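PDB 4ATF: beta-agarase B from Zobellia galactanivorans, which hydrolyses the beta-1,4-galactosidic linkages of agarose at random points along the chain, with retention of the anomeric configuration, giving mainly tetramers. Local coordinates for residues E114-V119 and F198-V203; D143-D148 and S158-K163; K162-S167 and S186-G191. The protein carries 1 engineered substitution. All coordinates share one frame; numbering follows the deposited sequence.

The three contacts lie in the beta-sandwich catalytic domain, contacts 2 and 3 at the agarose cleft. Contact 1 pairs 114-119 with 198-203, and contacts 2 and 3 are nested in the chain between those two strands. V119 joins contact 1 to contact 2, its CG1 lying 3.5 Å from CA of G146. Contacts 2 and 3 share K162 and K163, their centres are about 9 Å apart, and Y145 CE1 packs 3.8 Å from W187 CH2. Both line the sugar-binding pocket: H165 of contact 3 bonds D143 of contact 2, the engineered residue at the position of the presumed proton donor. Contact 1 stands further back, with the V119 side chain about 9 Å from that of D143.

Contact 1 of 3, residues E114-V119 and F198-V203; sequences EARAKV and FHRFGV
The F198 ring is covered on one face by K118, whose CB sits over its centre, 3.7 Å from the centroid, in a CH-pi contact. R116 meets the base of the same side chain: F198 CB rests over the centre of its guanidinium, 3.5 Å from R116 CZ, and the guanidinium and ring planes are only 16° apart. In R116, CG lies anti to the backbone N (chi1 175°) and the chain runs extended to NE, rising from the sheet; NH1 forms a salt bridge with D297, a ligand of the sodium ion.

Further along this face E114 and R200 pair. R200 NH1 donates to both carboxylate oxygens of E114, 3.0 Å to OE2 and 3.2 Å to OE1, each met on its syn side. The planes stand 62° apart and a single nitrogen serves both oxygens, unlike a flat two-nitrogen pairing. R300 binds OE1 as well, Y112 binds OE2, and a water donates to E114 OE2 and R200 O.

Beneath these groups the antiparallel strands are joined by four backbone bonds of 2.9 Å: A115 N to F201 O, F201 N to A115 O, A117 N to H199 O and H199 N to A117 O. The opposite face carries A115, A117, H199 and F201. The F201 ring turns its edge to A117 O, 3.8 Å from CE2, and its CZ approaches V119 CG2. L142 of strand 137-145 packs against A117 and F201. G202 faces E114 at a CA-CA distance of 3.8 Å, where a side chain would press on E114 CG.

One face is thus polar and charged, the other mostly apolar and turned toward the sandwich interior; several donors grip the buried E114 carboxylate, which would probably stabilise its ionised form.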
loop_
_atom_site.group_PDB
_atom_site.type_symbol
_atom_site.label_atom_id
_atom_site.label_comp_id
_atom_site.label_asym_id
_atom_site.label_seq_id
_atom_site.Cartn_x
_atom_site.Cartn_y
_atom_site.Cartn_z
ATOM N N GLU A 114 -5.732 -9.021 -3.024
ATOM C CA GLU A 114 -5.075 -9.549 -1.852
ATOM C C GLU A 114 -3.616 -9.868 -2.143
ATOM O O GLU A 114 -3.262 -10.603 -3.115
ATOM C CB GLU A 114 -5.822 -10.815 -1.405
ATOM C CG GLU A 114 -5.382 -11.383 -0.045
ATOM C CD GLU A 114 -6.140 -12.684 0.287
ATOM O OE1 GLU A 114 -5.710 -13.758 -0.181
ATOM O OE2 GLU A 114 -7.152 -12.644 1.032
ATOM N N ALA A 115 -2.749 -9.354 -1.286
ATOM C CA ALA A 115 -1.314 -9.623 -1.385
ATOM C C ALA A 115 -0.879 -10.483 -0.230
ATOM O O ALA A 115 -1.278 -10.201 0.895
ATOM C CB ALA A 115 -0.560 -8.320 -1.290
ATOM N N ARG A 116 -0.069 -11.519 -0.495
ATOM C CA ARG A 116 0.572 -12.238 0.567
ATOM C C ARG A 116 2.007 -11.640 0.717
ATOM O O ARG A 116 2.850 -11.730 -0.214
ATOM C CB ARG A 116 0.576 -13.755 0.276
ATOM C CG ARG A 116 1.366 -14.597 1.340
ATOM C CD ARG A 116 1.253 -16.103 1.110
ATOM N NE ARG A 116 1.638 -16.846 2.366
ATOM C CZ ARG A 116 2.836 -17.352 2.604
ATOM N NH1 ARG A 116 3.805 -17.247 1.683
ATOM N NH2 ARG A 116 3.090 -17.983 3.753
ATOM N N ALA A 117 2.280 -10.988 1.854
ATOM C CA ALA A 117 3.484 -10.173 1.962
ATOM C C ALA A 117 4.060 -10.247 3.350
ATOM O O ALA A 117 3.349 -10.575 4.350
ATOM C CB ALA A 117 3.160 -8.624 1.589
ATOM N N LYS A 118 5.322 -9.881 3.467
ATOM C CA LYS A 118 6.024 -9.863 4.755
ATOM C C LYS A 118 6.562 -8.459 5.053
ATOM O O LYS A 118 7.541 -7.995 4.448
ATOM C CB LYS A 118 7.144 -10.918 4.760
ATOM C CG LYS A 118 7.866 -11.095 6.090
ATOM C CD LYS A 118 8.932 -12.224 5.923
ATOM C CE LYS A 118 9.973 -12.043 6.947
ATOM N NZ LYS A 118 9.512 -12.962 7.951
ATOM N N VAL A 119 5.899 -7.789 5.991
ATOM C CA VAL A 119 6.231 -6.389 6.384
ATOM C C VAL A 119 7.717 -6.367 6.812
ATOM O O VAL A 119 8.180 -7.321 7.516
ATOM C CB VAL A 119 5.304 -5.956 7.575
ATOM C CG1 VAL A 119 5.702 -4.555 8.164
ATOM C CG2 VAL A 119 3.820 -5.947 7.075
ATOM N N PHE A 198 4.872 -14.064 6.553
ATOM C CA PHE A 198 3.927 -13.653 5.523
ATOM C C PHE A 198 2.508 -13.685 6.028
ATOM O O PHE A 198 2.092 -14.654 6.699
ATOM C CB PHE A 198 4.050 -14.565 4.260
ATOM C CG PHE A 198 5.316 -14.262 3.450
ATOM C CD1 PHE A 198 6.554 -14.889 3.804
ATOM C CD2 PHE A 198 5.298 -13.326 2.391
ATOM C CE1 PHE A 198 7.750 -14.597 3.123
ATOM C CE2 PHE A 198 6.473 -13.070 1.686
ATOM C CZ PHE A 198 7.697 -13.669 2.058
ATOM N N HIS A 199 1.738 -12.665 5.662
ATOM C CA HIS A 199 0.296 -12.647 5.927
ATOM C C HIS A 199 -0.435 -12.217 4.656
ATOM O O HIS A 199 0.157 -11.659 3.685
ATOM C CB HIS A 199 -0.004 -11.626 7.066
ATOM C CG HIS A 199 0.555 -12.036 8.401
ATOM N ND1 HIS A 199 -0.128 -12.860 9.282
ATOM C CD2 HIS A 199 1.725 -11.749 9.000
ATOM C CE1 HIS A 199 0.606 -13.068 10.363
ATOM N NE2 HIS A 199 1.739 -12.396 10.220
ATOM N N ARG A 200 -1.733 -12.447 4.647
ATOM C CA ARG A 200 -2.561 -12.079 3.495
ATOM C C ARG A 200 -3.352 -10.827 3.840
ATOM O O ARG A 200 -4.189 -10.867 4.755
ATOM C CB ARG A 200 -3.561 -13.215 3.194
ATOM C CG ARG A 200 -2.919 -14.448 2.521
ATOM C CD ARG A 200 -3.992 -15.206 1.779
ATOM N NE ARG A 200 -4.703 -15.942 2.683
ATOM C CZ ARG A 200 -6.010 -16.085 2.839
ATOM N NH1 ARG A 200 -7.008 -15.422 2.189
ATOM N NH2 ARG A 200 -6.253 -16.943 3.780
ATOM N N PHE A 201 -3.136 -9.743 3.101
ATOM C CA PHE A 201 -3.839 -8.496 3.293
ATOM C C PHE A 201 -4.699 -8.223 2.042
ATOM O O PHE A 201 -4.151 -8.107 0.940
ATOM C CB PHE A 201 -2.789 -7.361 3.450
ATOM C CG PHE A 201 -1.805 -7.610 4.550
ATOM C CD1 PHE A 201 -2.138 -7.327 5.869
ATOM C CD2 PHE A 201 -0.560 -8.159 4.266
ATOM C CE1 PHE A 201 -1.226 -7.550 6.942
ATOM C CE2 PHE A 201 0.408 -8.411 5.274
ATOM C CZ PHE A 201 0.101 -8.074 6.657
ATOM N N GLY A 202 -6.018 -8.063 2.215
ATOM C CA GLY A 202 -6.886 -7.908 1.075
ATOM C C GLY A 202 -7.891 -6.791 1.308
ATOM O O GLY A 202 -8.136 -6.352 2.475
ATOM N N VAL A 203 -8.496 -6.339 0.210
ATOM C CA VAL A 203 -9.564 -5.357 0.274
ATOM C C VAL A 203 -10.612 -5.729 -0.762
ATOM O O VAL A 203 -10.276 -6.062 -1.907
ATOM C CB VAL A 203 -9.069 -3.935 -0.035
ATOM C CG1 VAL A 203 -8.785 -3.773 -1.537
ATOM C CG2 VAL A 203 -10.108 -2.892 0.421
HETATM O O HOH W 1 -7.079 -11.931 3.637
#

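Contact 2 of 3, residues D143-D148 and S158-K163. Engineered in segment 143-148: D143 (natural residue Glu).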
loop_
_atom_site.group_PDB
_atom_site.type_symbol
_atom_site.label_atom_id
_atom_site.label_comp_id
_atom_site.label_asym_id
_atom_site.label_seq_id
_atom_site.Cartn_x
_atom_site.Cartn_y
_atom_site.Cartn_z
ATOM N N ASP A 143 -0.344 -0.965 4.755
ATOM C CA ASP A 143 0.509 0.196 5.015
ATOM C C ASP A 143 0.996 -0.031 6.451
ATOM O O ASP A 143 0.208 0.048 7.434
ATOM C CB ASP A 143 -0.278 1.531 4.846
ATOM C CG ASP A 143 0.504 2.773 5.421
ATOM O OD1 ASP A 143 1.719 2.945 5.317
ATOM O OD2 ASP A 143 -0.124 3.660 5.965
ATOM N N ALA A 144 2.256 -0.442 6.594
ATOM C CA ALA A 144 2.760 -0.890 7.928
ATOM C C ALA A 144 4.202 -0.503 8.114
ATOM O O ALA A 144 4.974 -0.545 7.151
ATOM C CB ALA A 144 2.606 -2.489 8.072
ATOM N N TYR A 145 4.556 -0.177 9.359
ATOM C CA TYR A 145 5.908 0.242 9.782
ATOM C C TYR A 145 6.349 -0.892 10.704
ATOM O O TYR A 145 6.018 -0.902 11.890
ATOM C CB TYR A 145 5.836 1.613 10.527
ATOM C CG TYR A 145 5.114 2.641 9.680
ATOM C CD1 TYR A 145 3.718 2.757 9.737
ATOM C CD2 TYR A 145 5.795 3.460 8.740
ATOM C CE1 TYR A 145 3.016 3.664 8.937
ATOM C CE2 TYR A 145 5.052 4.413 7.929
ATOM C CZ TYR A 145 3.686 4.491 8.048
ATOM O OH TYR A 145 2.910 5.367 7.266
ATOM N N GLY A 146 7.074 -1.884 10.184
ATOM C CA GLY A 146 7.260 -3.125 10.950
ATOM C C GLY A 146 8.339 -3.258 12.028
ATOM O O GLY A 146 8.347 -4.278 12.732
ATOM N N ALA A 147 9.261 -2.292 12.157
ATOM C CA ALA A 147 10.477 -2.507 12.996
ATOM C C ALA A 147 10.164 -2.908 14.447
ATOM O O ALA A 147 9.250 -2.311 15.078
ATOM C CB ALA A 147 11.383 -1.250 13.032
ATOM N N ASP A 148 10.940 -3.853 14.989
ATOM C CA ASP A 148 10.863 -4.106 16.452
ATOM C C ASP A 148 11.404 -2.903 17.261
ATOM O O ASP A 148 10.922 -2.626 18.376
ATOM C CB ASP A 148 11.723 -5.318 16.806
ATOM C CG ASP A 148 11.143 -6.642 16.194
ATOM O OD1 ASP A 148 9.873 -6.748 16.050
ATOM O OD2 ASP A 148 11.949 -7.570 15.903
ATOM N N SER A 158 7.347 -1.202 19.157
ATOM C CA SER A 158 6.289 -2.195 19.104
ATOM C C SER A 158 4.912 -1.478 19.008
ATOM O O SER A 158 3.888 -2.073 18.603
ATOM C CB SER A 158 6.431 -3.204 20.294
ATOM O OG SER A 158 6.075 -2.524 21.479
ATOM N N TYR A 159 4.873 -0.178 19.319
ATOM C CA TYR A 159 3.632 0.580 19.034
ATOM C C TYR A 159 3.207 0.450 17.570
ATOM O O TYR A 159 1.993 0.306 17.254
ATOM C CB TYR A 159 3.820 2.048 19.361
ATOM C CG TYR A 159 2.551 2.847 19.110
ATOM C CD1 TYR A 159 1.558 2.954 20.128
ATOM C CD2 TYR A 159 2.328 3.487 17.883
ATOM C CE1 TYR A 159 0.374 3.713 19.929
ATOM C CE2 TYR A 159 1.140 4.233 17.665
ATOM C CZ TYR A 159 0.167 4.355 18.725
ATOM O OH TYR A 159 -1.015 5.084 18.537
ATOM N N PHE A 160 4.197 0.537 16.687
ATOM C CA PHE A 160 4.001 0.298 15.258
ATOM C C PHE A 160 4.138 -1.147 14.759
ATOM O O PHE A 160 3.409 -1.548 13.795
ATOM C CB PHE A 160 4.981 1.197 14.495
ATOM C CG PHE A 160 4.612 2.653 14.598
ATOM C CD1 PHE A 160 3.485 3.143 13.905
ATOM C CD2 PHE A 160 5.315 3.523 15.453
ATOM C CE1 PHE A 160 3.127 4.540 14.001
ATOM C CE2 PHE A 160 4.933 4.917 15.569
ATOM C CZ PHE A 160 3.853 5.412 14.823
ATOM N N SER A 161 5.050 -1.923 15.347
ATOM C CA SER A 161 5.356 -3.290 14.799
ATOM C C SER A 161 4.100 -4.198 14.905
ATOM O O SER A 161 3.981 -5.193 14.183
ATOM C CB SER A 161 6.504 -3.952 15.553
ATOM O OG SER A 161 6.028 -4.432 16.771
ATOM N N LYS A 162 3.167 -3.830 15.809
ATOM C CA LYS A 162 1.948 -4.628 16.028
ATOM C C LYS A 162 0.737 -4.034 15.298
ATOM O O LYS A 162 -0.368 -4.488 15.487
ATOM C CB LYS A 162 1.684 -4.827 17.507
ATOM C CG LYS A 162 2.833 -5.677 18.202
ATOM C CD LYS A 162 2.600 -5.787 19.716
ATOM C CE LYS A 162 3.604 -6.772 20.258
ATOM N NZ LYS A 162 3.702 -6.718 21.717
ATOM N N LYS A 163 0.915 -3.007 14.475
ATOM C CA LYS A 163 -0.266 -2.295 13.813
ATOM C C LYS A 163 -0.169 -2.329 12.299
ATOM O O LYS A 163 0.925 -2.223 11.737
ATOM C CB LYS A 163 -0.376 -0.800 14.224
ATOM C CG LYS A 163 -0.763 -0.564 15.722
ATOM C CD LYS A 163 -0.916 0.930 16.000
ATOM C CE LYS A 163 -1.380 1.171 17.437
ATOM N NZ LYS A 163 -0.537 0.469 18.480
HETATM O O HOH W 2 2.601 0.032 11.552
HETATM O O HOH W 3 6.055 -5.808 12.471
HETATM O O HOH W 4 8.133 -5.987 17.918
#
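F160 reaches strand 137-145 first through its CB, which lies 3.5 Å from Y145 O and 4.1 Å from Y145 CB. CG lies anti to the carbonyl carbon (chi1 -70°), which starts the ring off alongside Y145, both side chains pointing the same way. CD1 comes within 4.2 Å of Y145 CD1, the planes 71° apart in an oblique meeting, and also packs on W187 CZ3. Y159 CD2 lies over the centre of one face of the F160 ring, and R267 makes a cation-pi contact with that ring. The nearest atoms of the F160 side chain and the bound galactose and anhydrogalactose are about 4 Å apart. At the tip of Y145, OH bonds Q264.

One residue on, S161 packs its CB against the backbone of G146 and A147, 3.2 Å from A147 O and 3.4 Å from G146 O. Waters provide the polar links between the segments: one accepts from Y145 N and donates to K163 O, another donates to both G146 O and S161 O, and a third joins D148 OD1 to S161 OG. K163 turns its amine back to Y159 O, 2.8 Å from NZ, on a lone pair in the carbonyl plane, and its NZ also pairs with E189.

D143, engineered from the natural glutamate, lies on strand 137-145 at the presumed proton-donor position. Together D143, Y145, Y159 and F160 form part of the agarose-binding cleft, the sugar groove on the concave side of a GH16 jelly-roll beta-sandwich.

Contact 3 of 3, residues K162-S167 and S186-G191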
loop_
_atom_site.group_PDB
_atom_site.type_symbol
_atom_site.label_atom_id
_atom_site.label_comp_id
_atom_site.label_asym_id
_atom_site.label_seq_id
_atom_site.Cartn_x
_atom_site.Cartn_y
_atom_site.Cartn_z
ATOM N N LYS A 162 3.167 -3.830 15.809
ATOM C CA LYS A 162 1.948 -4.628 16.028
ATOM C C LYS A 162 0.737 -4.034 15.298
ATOM O O LYS A 162 -0.368 -4.488 15.487
ATOM C CB LYS A 162 1.684 -4.827 17.507
ATOM C CG LYS A 162 2.833 -5.677 18.202
ATOM C CD LYS A 162 2.600 -5.787 19.716
ATOM C CE LYS A 162 3.604 -6.772 20.258
ATOM N NZ LYS A 162 3.702 -6.718 21.717
ATOM N N LYS A 163 0.915 -3.007 14.475
ATOM C CA LYS A 163 -0.266 -2.295 13.813
ATOM C C LYS A 163 -0.169 -2.329 12.299
ATOM O O LYS A 163 0.925 -2.223 11.737
ATOM C CB LYS A 163 -0.376 -0.800 14.224
ATOM C CG LYS A 163 -0.763 -0.564 15.722
ATOM C CD LYS A 163 -0.916 0.930 16.000
ATOM C CE LYS A 163 -1.380 1.171 17.437
ATOM N NZ LYS A 163 -0.537 0.469 18.480
ATOM N N VAL A 164 -1.295 -2.546 11.613
ATOM C CA VAL A 164 -1.307 -2.247 10.174
ATOM C C VAL A 164 -2.360 -1.181 9.908
ATOM O O VAL A 164 -3.449 -1.241 10.483
ATOM C CB VAL A 164 -1.514 -3.470 9.268
ATOM C CG1 VAL A 164 -0.382 -4.442 9.403
ATOM C CG2 VAL A 164 -2.888 -4.117 9.484
ATOM N N HIS A 165 -2.002 -0.190 9.084
ATOM C CA HIS A 165 -2.861 0.945 8.833
ATOM C C HIS A 165 -3.741 0.599 7.641
ATOM O O HIS A 165 -3.227 0.298 6.596
ATOM C CB HIS A 165 -2.009 2.128 8.500
ATOM C CG HIS A 165 -2.788 3.394 8.382
ATOM N ND1 HIS A 165 -2.522 4.331 7.419
ATOM C CD2 HIS A 165 -3.844 3.855 9.092
ATOM C CE1 HIS A 165 -3.380 5.333 7.548
ATOM N NE2 HIS A 165 -4.180 5.075 8.569
ATOM N N ILE A 166 -5.039 0.573 7.823
ATOM C CA ILE A 166 -5.947 0.196 6.742
ATOM C C ILE A 166 -6.849 1.358 6.448
ATOM O O ILE A 166 -7.771 1.602 7.187
ATOM C CB ILE A 166 -6.761 -1.144 7.057
ATOM C CG1 ILE A 166 -7.165 -1.212 8.545
ATOM C CG2 ILE A 166 -5.860 -2.379 6.707
ATOM C CD1 ILE A 166 -8.097 -2.411 8.874
ATOM N N SER A 167 -6.641 2.021 5.324
ATOM C CA SER A 167 -7.302 3.317 5.136
ATOM C C SER A 167 -7.536 3.596 3.637
ATOM O O SER A 167 -7.328 2.713 2.783
ATOM C CB SER A 167 -6.396 4.397 5.788
ATOM O OG SER A 167 -7.129 5.597 6.022
ATOM N N SER A 186 -8.922 2.329 12.250
ATOM C CA SER A 186 -8.056 2.438 11.021
ATOM C C SER A 186 -6.603 1.906 11.208
ATOM O O SER A 186 -5.838 1.758 10.216
ATOM C CB SER A 186 -7.998 3.926 10.490
ATOM O OG SER A 186 -7.258 4.737 11.403
ATOM N N TRP A 187 -6.238 1.608 12.457
ATOM C CA TRP A 187 -4.995 0.847 12.748
ATOM C C TRP A 187 -5.369 -0.463 13.421
ATOM O O TRP A 187 -5.815 -0.484 14.574
ATOM C CB TRP A 187 -4.024 1.655 13.680
ATOM C CG TRP A 187 -3.535 2.947 13.035
ATOM C CD1 TRP A 187 -4.255 4.135 12.895
ATOM C CD2 TRP A 187 -2.242 3.187 12.405
ATOM N NE1 TRP A 187 -3.477 5.078 12.232
ATOM C CE2 TRP A 187 -2.249 4.535 11.934
ATOM C CE3 TRP A 187 -1.077 2.402 12.225
ATOM C CZ2 TRP A 187 -1.119 5.128 11.297
ATOM C CZ3 TRP A 187 0.056 2.980 11.614
ATOM C CH2 TRP A 187 0.018 4.341 11.139
ATOM N N PHE A 188 -5.222 -1.553 12.686
ATOM C CA PHE A 188 -5.584 -2.864 13.212
ATOM C C PHE A 188 -4.434 -3.455 14.043
ATOM O O PHE A 188 -3.280 -3.403 13.630
ATOM C CB PHE A 188 -5.922 -3.829 12.022
ATOM C CG PHE A 188 -6.213 -5.220 12.453
ATOM C CD1 PHE A 188 -7.510 -5.588 12.880
ATOM C CD2 PHE A 188 -5.185 -6.190 12.503
ATOM C CE1 PHE A 188 -7.758 -6.894 13.356
ATOM C CE2 PHE A 188 -5.459 -7.497 12.979
ATOM C CZ PHE A 188 -6.759 -7.849 13.403
ATOM N N GLU A 189 -4.769 -4.088 15.164
ATOM C CA GLU A 189 -3.806 -4.695 16.044
ATOM C C GLU A 189 -4.477 -5.895 16.728
ATOM O O GLU A 189 -5.573 -5.739 17.254
ATOM C CB GLU A 189 -3.422 -3.670 17.135
ATOM C CG GLU A 189 -2.384 -4.227 18.117
ATOM C CD GLU A 189 -1.629 -3.155 18.961
ATOM O OE1 GLU A 189 -1.810 -1.947 18.717
ATOM O OE2 GLU A 189 -0.836 -3.556 19.858
ATOM N N ASP A 190 -3.848 -7.077 16.745
ATOM C CA ASP A 190 -4.410 -8.160 17.556
ATOM C C ASP A 190 -3.352 -8.882 18.353
ATOM O O ASP A 190 -3.635 -9.910 18.957
ATOM C CB ASP A 190 -5.235 -9.167 16.717
ATOM C CG ASP A 190 -4.389 -9.927 15.688
ATOM O OD1 ASP A 190 -3.118 -9.727 15.649
ATOM O OD2 ASP A 190 -5.016 -10.735 14.927
ATOM N N GLY A 191 -2.134 -8.349 18.380
ATOM C CA GLY A 191 -1.058 -9.025 19.132
ATOM C C GLY A 191 0.020 -9.553 18.172
ATOM O O GLY A 191 1.176 -9.718 18.571
HETATM O O HOH W 5 -1.044 -6.962 16.010
HETATM O O HOH W 6 -6.092 6.589 9.881
#
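A short antiparallel pairing of 164-165 with 187-188 builds part of the agarose-binding cleft, where H165 and W187 both line the sugar pocket. Their rings form an offset stack, planes at 24° and centroids 4.3 Å apart. H165 CD2 does the closest touching, 3.3 Å from W187 CE2 and displaced toward the rim, while H165 CB stands over the six-membered ring in a CH-pi contact. CG of H165 lies anti to the backbone N (chi1 -173°), which places it against the indole; ND1 is hydrogen-bonded to D143 OD2, and a water links NE2 to S186 OG. An alanine in place of W187 would probably strip one face of the H165 imidazole of its stacking partner and open a gap beside it, leaving the ring held mainly by its polar partners.

K163 CB approaches the edge of the indole, 3.8 Å from W187 CE3. The lysine chain then passes W187 CB and bends at its last torsion, bringing NZ to E189 OE1 at 2.7 Å in a salt bridge on the syn side of the carboxylate.

On the other face I166 CD1 touches F188 CB at 4.1 Å, and in one conformer of V164 its CG2 lies near the same CB. The backbones are tied by V164 N to F188 O (3.0 Å), F188 N to V164 O and I166 N to S186 O.

Strand 137-145 flanks 164-172 on its other edge, bringing A144 onto V164 and Y145 onto W187, whereas I215 of strand 210-215 packs on V164 and F188, and V220 of strand 218-224 on I166 and F188.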